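Uncharacterized protein lp_2219 (Lactobacillus plantarum, PDB 3HFQ) is of unknown function but belongs to the lactonase-like family of seven-bladed beta-propellers, so a sugar-lactone hydrolase activity is possible though unproven. Local coordinates at residues R97-A110 / S141-L154. The protein carries 1 engineered substitution. Sequence-based numbering, arbitrary orientation.
Sequences RQLVYSANYHKGTA and SHIHYTDLTPDNRL. With PO4 (phosphate ion), chain C.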
loop_
_atom_site.group_PDB
_atom_site.type_symbol
_atom_site.label_atom_id
_atom_site.label_comp_id
_atom_site.label_asym_id
_atom_site.label_seq_id
_atom_site.Cartn_x
_atom_site.Cartn_y
_atom_site.Cartn_z
ATOM N N ARG A 97 -13.465 -1.236 -14.831
ATOM C CA ARG A 97 -14.618 -0.388 -14.527
ATOM C C ARG A 97 -14.335 1.110 -14.652
ATOM O O ARG A 97 -15.259 1.921 -14.609
ATOM C CB ARG A 97 -15.125 -0.658 -13.102
ATOM C CG ARG A 97 -15.597 -2.081 -12.824
ATOM C CD ARG A 97 -16.283 -2.158 -11.459
ATOM N NE ARG A 97 -16.801 -3.492 -11.153
ATOM C CZ ARG A 97 -16.124 -4.433 -10.498
ATOM N NH1 ARG A 97 -14.891 -4.195 -10.072
ATOM N NH2 ARG A 97 -16.685 -5.612 -10.263
ATOM N N GLN A 98 -13.066 1.470 -14.797
ATOM C CA GLN A 98 -12.668 2.872 -14.891
ATOM C C GLN A 98 -13.125 3.642 -13.652
ATOM O O GLN A 98 -13.818 4.658 -13.739
ATOM C CB GLN A 98 -13.229 3.503 -16.171
ATOM C CG GLN A 98 -12.469 3.063 -17.422
ATOM C CD GLN A 98 -11.029 3.557 -17.423
ATOM O OE1 GLN A 98 -10.778 4.758 -17.499
ATOM N NE2 GLN A 98 -10.077 2.629 -17.333
ATOM N N LEU A 99 -12.723 3.126 -12.493
ATOM C CA LEU A 99 -13.050 3.724 -11.203
ATOM C C LEU A 99 -11.774 3.855 -10.372
ATOM O O LEU A 99 -10.787 3.163 -10.621
ATOM C CB LEU A 99 -14.030 2.830 -10.430
ATOM C CG LEU A 99 -15.408 2.479 -10.999
ATOM C CD1 LEU A 99 -16.081 1.457 -10.083
ATOM C CD2 LEU A 99 -16.255 3.731 -11.127
ATOM N N VAL A 100 -11.803 4.750 -9.390
ATOM C CA VAL A 100 -10.677 4.946 -8.478
ATOM C C VAL A 100 -11.232 4.757 -7.068
ATOM O O VAL A 100 -12.279 5.308 -6.732
ATOM C CB VAL A 100 -10.059 6.366 -8.611
ATOM C CG1 VAL A 100 -9.162 6.670 -7.408
ATOM C CG2 VAL A 100 -9.226 6.448 -9.898
ATOM N N TYR A 101 -10.548 3.953 -6.261
ATOM C CA TYR A 101 -10.981 3.701 -4.889
ATOM C C TYR A 101 -10.016 4.354 -3.907
ATOM O O TYR A 101 -8.817 4.435 -4.170
ATOM C CB TYR A 101 -10.998 2.199 -4.598
ATOM C CG TYR A 101 -11.785 1.362 -5.576
ATOM C CD1 TYR A 101 -13.172 1.467 -5.664
ATOM C CD2 TYR A 101 -11.140 0.439 -6.396
ATOM C CE1 TYR A 101 -13.898 0.675 -6.558
ATOM C CE2 TYR A 101 -11.851 -0.354 -7.288
ATOM C CZ TYR A 101 -13.230 -0.234 -7.362
ATOM O OH TYR A 101 -13.926 -1.005 -8.264
ATOM N N SER A 102 -10.539 4.824 -2.779
ATOM C CA SER A 102 -9.691 5.425 -1.759
ATOM C C SER A 102 -10.193 5.035 -0.376
ATOM O O SER A 102 -11.388 4.776 -0.185
ATOM C CB SER A 102 -9.648 6.955 -1.898
ATOM O OG SER A 102 -10.931 7.539 -1.786
ATOM N N ALA A 103 -9.267 4.984 0.576
ATOM C CA ALA A 103 -9.579 4.627 1.957
ATOM C C ALA A 103 -9.231 5.795 2.866
ATOM O O ALA A 103 -8.151 6.366 2.744
ATOM C CB ALA A 103 -8.772 3.404 2.367
ATOM N N ASN A 104 -10.128 6.153 3.780
ATOM C CA ASN A 104 -9.841 7.261 4.682
ATOM C C ASN A 104 -9.758 6.772 6.120
ATOM O O ASN A 104 -10.740 6.313 6.699
ATOM C CB ASN A 104 -10.902 8.355 4.562
ATOM C CG ASN A 104 -10.468 9.653 5.221
ATOM O OD1 ASN A 104 -10.150 9.686 6.413
ATOM N ND2 ASN A 104 -10.451 10.729 4.447
ATOM N N TYR A 105 -8.566 6.893 6.686
ATOM C CA TYR A 105 -8.284 6.451 8.045
ATOM C C TYR A 105 -9.113 7.139 9.119
ATOM O O TYR A 105 -9.867 6.493 9.843
ATOM C CB TYR A 105 -6.797 6.659 8.326
ATOM C CG TYR A 105 -6.308 6.070 9.631
ATOM C CD1 TYR A 105 -6.449 6.764 10.835
ATOM C CD2 TYR A 105 -5.671 4.834 9.654
ATOM C CE1 TYR A 105 -5.969 6.230 12.034
ATOM C CE2 TYR A 105 -5.189 4.291 10.842
ATOM C CZ TYR A 105 -5.334 4.994 12.023
ATOM O OH TYR A 105 -4.839 4.450 13.188
ATOM N N HIS A 106 -8.974 8.455 9.213
ATOM C CA HIS A 106 -9.678 9.230 10.225
ATOM C C HIS A 106 -11.204 9.233 10.101
ATOM O O HIS A 106 -11.905 9.182 11.112
ATOM C CB HIS A 106 -9.131 10.657 10.210
ATOM C CG HIS A 106 -7.637 10.725 10.323
ATOM N ND1 HIS A 106 -6.967 10.453 11.499
ATOM C CD2 HIS A 106 -6.686 10.992 9.400
ATOM C CE1 HIS A 106 -5.665 10.551 11.291
ATOM N NE2 HIS A 106 -5.467 10.877 10.024
ATOM N N LYS A 107 -11.722 9.280 8.876
ATOM C CA LYS A 107 -13.171 9.295 8.664
ATOM C C LYS A 107 -13.829 7.918 8.733
ATOM O O LYS A 107 -15.033 7.815 8.976
ATOM C CB LYS A 107 -13.510 9.919 7.309
ATOM C CG LYS A 107 -13.204 11.398 7.180
ATOM C CD LYS A 107 -13.623 11.883 5.795
ATOM C CE LYS A 107 -13.791 13.387 5.745
ATOM N NZ LYS A 107 -14.339 13.818 4.427
ATOM N N GLY A 108 -13.042 6.869 8.501
ATOM C CA GLY A 108 -13.575 5.514 8.534
ATOM C C GLY A 108 -14.423 5.236 7.307
ATOM O O GLY A 108 -15.448 4.554 7.376
ATOM N N THR A 109 -13.977 5.751 6.167
ATOM C CA THR A 109 -14.718 5.595 4.926
ATOM C C THR A 109 -13.960 4.965 3.770
ATOM O O THR A 109 -12.728 4.944 3.736
ATOM C CB THR A 109 -15.219 6.961 4.421
ATOM O OG1 THR A 109 -14.095 7.831 4.231
ATOM C CG2 THR A 109 -16.168 7.591 5.421
ATOM N N ALA A 110 -14.738 4.454 2.821
ATOM C CA ALA A 110 -14.228 3.871 1.590
ATOM C C ALA A 110 -14.979 4.703 0.560
ATOM O O ALA A 110 -16.202 4.841 0.635
ATOM C CB ALA A 110 -14.625 2.404 1.477
ATOM N N SER A 141 -13.566 3.626 13.593
ATOM C CA SER A 141 -13.293 2.972 12.320
ATOM C C SER A 141 -12.148 3.668 11.604
ATOM O O SER A 141 -12.115 4.894 11.516
ATOM C CB SER A 141 -14.532 2.992 11.423
ATOM O OG SER A 141 -14.203 2.545 10.119
ATOM N N HIS A 142 -11.218 2.873 11.084
ATOM C CA HIS A 142 -10.060 3.391 10.367
ATOM C C HIS A 142 -9.801 2.529 9.127
ATOM O O HIS A 142 -9.140 1.499 9.210
ATOM C CB HIS A 142 -8.833 3.371 11.288
ATOM C CG HIS A 142 -8.954 4.279 12.477
ATOM N ND1 HIS A 142 -8.451 3.949 13.721
ATOM C CD2 HIS A 142 -9.492 5.514 12.608
ATOM C CE1 HIS A 142 -8.676 4.945 14.562
ATOM N NE2 HIS A 142 -9.306 5.905 13.913
ATOM N N ILE A 143 -10.333 2.949 7.981
ATOM C CA ILE A 143 -10.152 2.200 6.739
ATOM C C ILE A 143 -8.756 2.494 6.196
ATOM O O ILE A 143 -8.361 3.652 6.088
ATOM C CB ILE A 143 -11.224 2.593 5.691
ATOM C CG1 ILE A 143 -12.623 2.435 6.294
ATOM C CG2 ILE A 143 -11.107 1.700 4.466
ATOM C CD1 ILE A 143 -12.929 1.025 6.800
ATOM N N HIS A 144 -8.014 1.451 5.835
ATOM C CA HIS A 144 -6.646 1.647 5.363
ATOM C C HIS A 144 -6.313 0.981 4.032
ATOM O O HIS A 144 -5.182 1.089 3.544
ATOM C CB HIS A 144 -5.675 1.123 6.424
ATOM C CG HIS A 144 -4.465 1.982 6.615
ATOM N ND1 HIS A 144 -3.724 2.469 5.561
ATOM C CD2 HIS A 144 -3.880 2.454 7.740
ATOM C CE1 HIS A 144 -2.735 3.209 6.028
ATOM N NE2 HIS A 144 -2.805 3.217 7.348
ATOM N N TYR A 145 -7.284 0.298 3.441
ATOM C CA TYR A 145 -7.034 -0.403 2.191
ATOM C C TYR A 145 -8.337 -0.641 1.445
ATOM O O TYR A 145 -9.337 -1.049 2.039
ATOM C CB TYR A 145 -6.333 -1.735 2.511
ATOM C CG TYR A 145 -6.016 -2.639 1.333
ATOM C CD1 TYR A 145 -6.974 -3.510 0.813
ATOM C CD2 TYR A 145 -4.741 -2.653 0.768
ATOM C CE1 TYR A 145 -6.666 -4.377 -0.242
ATOM C CE2 TYR A 145 -4.425 -3.512 -0.290
ATOM C CZ TYR A 145 -5.392 -4.372 -0.786
ATOM O OH TYR A 145 -5.091 -5.220 -1.830
ATOM N N THR A 146 -8.315 -0.353 0.148
ATOM C CA THR A 146 -9.469 -0.544 -0.725
ATOM C C THR A 146 -8.930 -0.981 -2.082
ATOM O O THR A 146 -8.546 -0.146 -2.901
ATOM C CB THR A 146 -10.274 0.763 -0.925
ATOM O OG1 THR A 146 -9.392 1.802 -1.369
ATOM C CG2 THR A 146 -10.948 1.189 0.377
ATOM N N ASP A 147 -8.885 -2.286 -2.319
ATOM C CA ASP A 147 -8.383 -2.777 -3.594
ATOM C C ASP A 147 -9.116 -4.036 -4.050
ATOM O O ASP A 147 -9.789 -4.696 -3.259
ATOM C CB ASP A 147 -6.873 -3.028 -3.513
ATOM C CG ASP A 147 -6.140 -2.548 -4.758
ATOM O OD1 ASP A 147 -6.704 -2.680 -5.866
ATOM O OD2 ASP A 147 -5.002 -2.044 -4.635
ATOM N N LEU A 148 -8.964 -4.363 -5.330
ATOM C CA LEU A 148 -9.644 -5.499 -5.952
ATOM C C LEU A 148 -9.217 -6.914 -5.570
ATOM O O LEU A 148 -8.043 -7.186 -5.327
ATOM C CB LEU A 148 -9.557 -5.358 -7.476
ATOM C CG LEU A 148 -10.206 -4.108 -8.075
ATOM C CD1 LEU A 148 -9.798 -3.966 -9.531
ATOM C CD2 LEU A 148 -11.722 -4.199 -7.941
ATOM N N THR A 149 -10.195 -7.815 -5.536
ATOM C CA THR A 149 -9.953 -9.220 -5.231
ATOM C C THR A 149 -9.771 -9.909 -6.582
ATOM O O THR A 149 -10.024 -9.309 -7.623
ATOM C CB THR A 149 -11.162 -9.876 -4.517
ATOM O OG1 THR A 149 -12.305 -9.827 -5.376
ATOM C CG2 THR A 149 -11.475 -9.157 -3.213
ATOM N N PRO A 150 -9.349 -11.182 -6.582
ATOM C CA PRO A 150 -9.149 -11.916 -7.836
ATOM C C PRO A 150 -10.372 -11.920 -8.755
ATOM O O PRO A 150 -10.230 -11.906 -9.976
ATOM C CB PRO A 150 -8.777 -13.319 -7.355
ATOM C CG PRO A 150 -8.044 -13.037 -6.075
ATOM C CD PRO A 150 -8.943 -12.004 -5.427
ATOM N N ASP A 151 -11.567 -11.934 -8.167
ATOM C CA ASP A 151 -12.798 -11.947 -8.953
ATOM C C ASP A 151 -13.439 -10.565 -9.053
ATOM O O ASP A 151 -14.638 -10.427 -9.295
ATOM C CB ASP A 151 -13.784 -12.980 -8.385
ATOM C CG ASP A 151 -14.165 -12.707 -6.946
ATOM O OD1 ASP A 151 -13.375 -12.067 -6.220
ATOM O OD2 ASP A 151 -15.254 -13.158 -6.535
ATOM N N ASN A 152 -12.608 -9.548 -8.861
ATOM C CA ASN A 152 -12.999 -8.151 -8.966
ATOM C C ASN A 152 -14.016 -7.572 -7.991
ATOM O O ASN A 152 -14.764 -6.655 -8.333
ATOM C CB ASN A 152 -13.408 -7.859 -10.408
ATOM C CG ASN A 152 -12.237 -7.985 -11.364
ATOM O OD1 ASN A 152 -11.288 -7.202 -11.301
ATOM N ND2 ASN A 152 -12.285 -8.983 -12.236
ATOM N N ARG A 153 -14.047 -8.116 -6.779
ATOM C CA ARG A 153 -14.901 -7.568 -5.742
ATOM C C ARG A 153 -13.907 -6.620 -5.063
ATOM O O ARG A 153 -12.745 -6.564 -5.474
ATOM C CB ARG A 153 -15.370 -8.658 -4.778
ATOM C CG ARG A 153 -16.219 -9.755 -5.434
ATOM C CD ARG A 153 -16.664 -10.763 -4.384
ATOM N NE ARG A 153 -17.076 -12.050 -4.949
ATOM C CZ ARG A 153 -18.338 -12.433 -5.133
ATOM N NH1 ARG A 153 -19.340 -11.631 -4.805
ATOM N NH2 ARG A 153 -18.596 -13.641 -5.626
ATOM N N LEU A 154 -14.331 -5.874 -4.050
ATOM C CA LEU A 154 -13.421 -4.940 -3.393
ATOM C C LEU A 154 -13.174 -5.300 -1.937
ATOM O O LEU A 154 -14.108 -5.386 -1.144
ATOM C CB LEU A 154 -13.968 -3.507 -3.462
ATOM C CG LEU A 154 -13.016 -2.403 -2.988
ATOM C CD1 LEU A 154 -11.994 -2.118 -4.092
ATOM C CD2 LEU A 154 -13.798 -1.120 -2.656
HETATM P P PO4 C . -0.847 4.007 9.828
HETATM O O1 PO4 C . -0.047 4.790 10.936
HETATM O O2 PO4 C . 0.141 3.097 9.006
HETATM O O3 PO4 C . -1.953 3.110 10.507
HETATM O O4 PO4 C . -1.536 5.034 8.849
#
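Where R97 reaches N152 and Y105 stacks on H142, two neighbouring blades of a seven-bladed beta-propeller meet: the second strand of one (99-104) lies against the innermost strand of the next (143-148). The two belong to separate four-stranded sheets; no backbone-to-backbone hydrogen bonds cross, and side chains and a few CA-H...O contacts join them. The direct hydrogen bonds across the interface gather at one end. R97, extended from CG to NE, sends both terminal nitrogens to a single acceptor, NH1 lying 3.0 Å and NH2 2.9 Å from N152 O, one from each face of the carbonyl plane. D94 OD2, which forms a salt bridge with R97 NH1, is also hydrogen-bonded to Y101 OH. The Y101 ring thus has its polar end satisfied within its own blade, while L154 CD1 lies over one face, a CH-pi contact. Midway, A103 CB packs on I143 CG2; I143 N and T146 O, buried by the contact, have no partner in the model. At the far end Y105, its CG anti to the backbone N (chi1 -172°), lays its ring on H142 as an offset stack, planes 6° apart, and Y105 O receives a CA-H...O contact from H142 CA (3.2 Å). H144 CD2 meets the ring edge at Y105 CD2. A serine in place of Y105 would probably deprive H142 of its stacking partner and open a gap beside H144 CD2. D158 OD1 accepts from H142 N, and its OD2 is hydrogen-bonded to S141 OG. H144 NE2 donates to O4 of a phosphate, probably from the crystallisation liquor, at 2.7 Å; R190 and R259 also bind this ion, and Y105 CE2 comes within 3.5 Å of its O3.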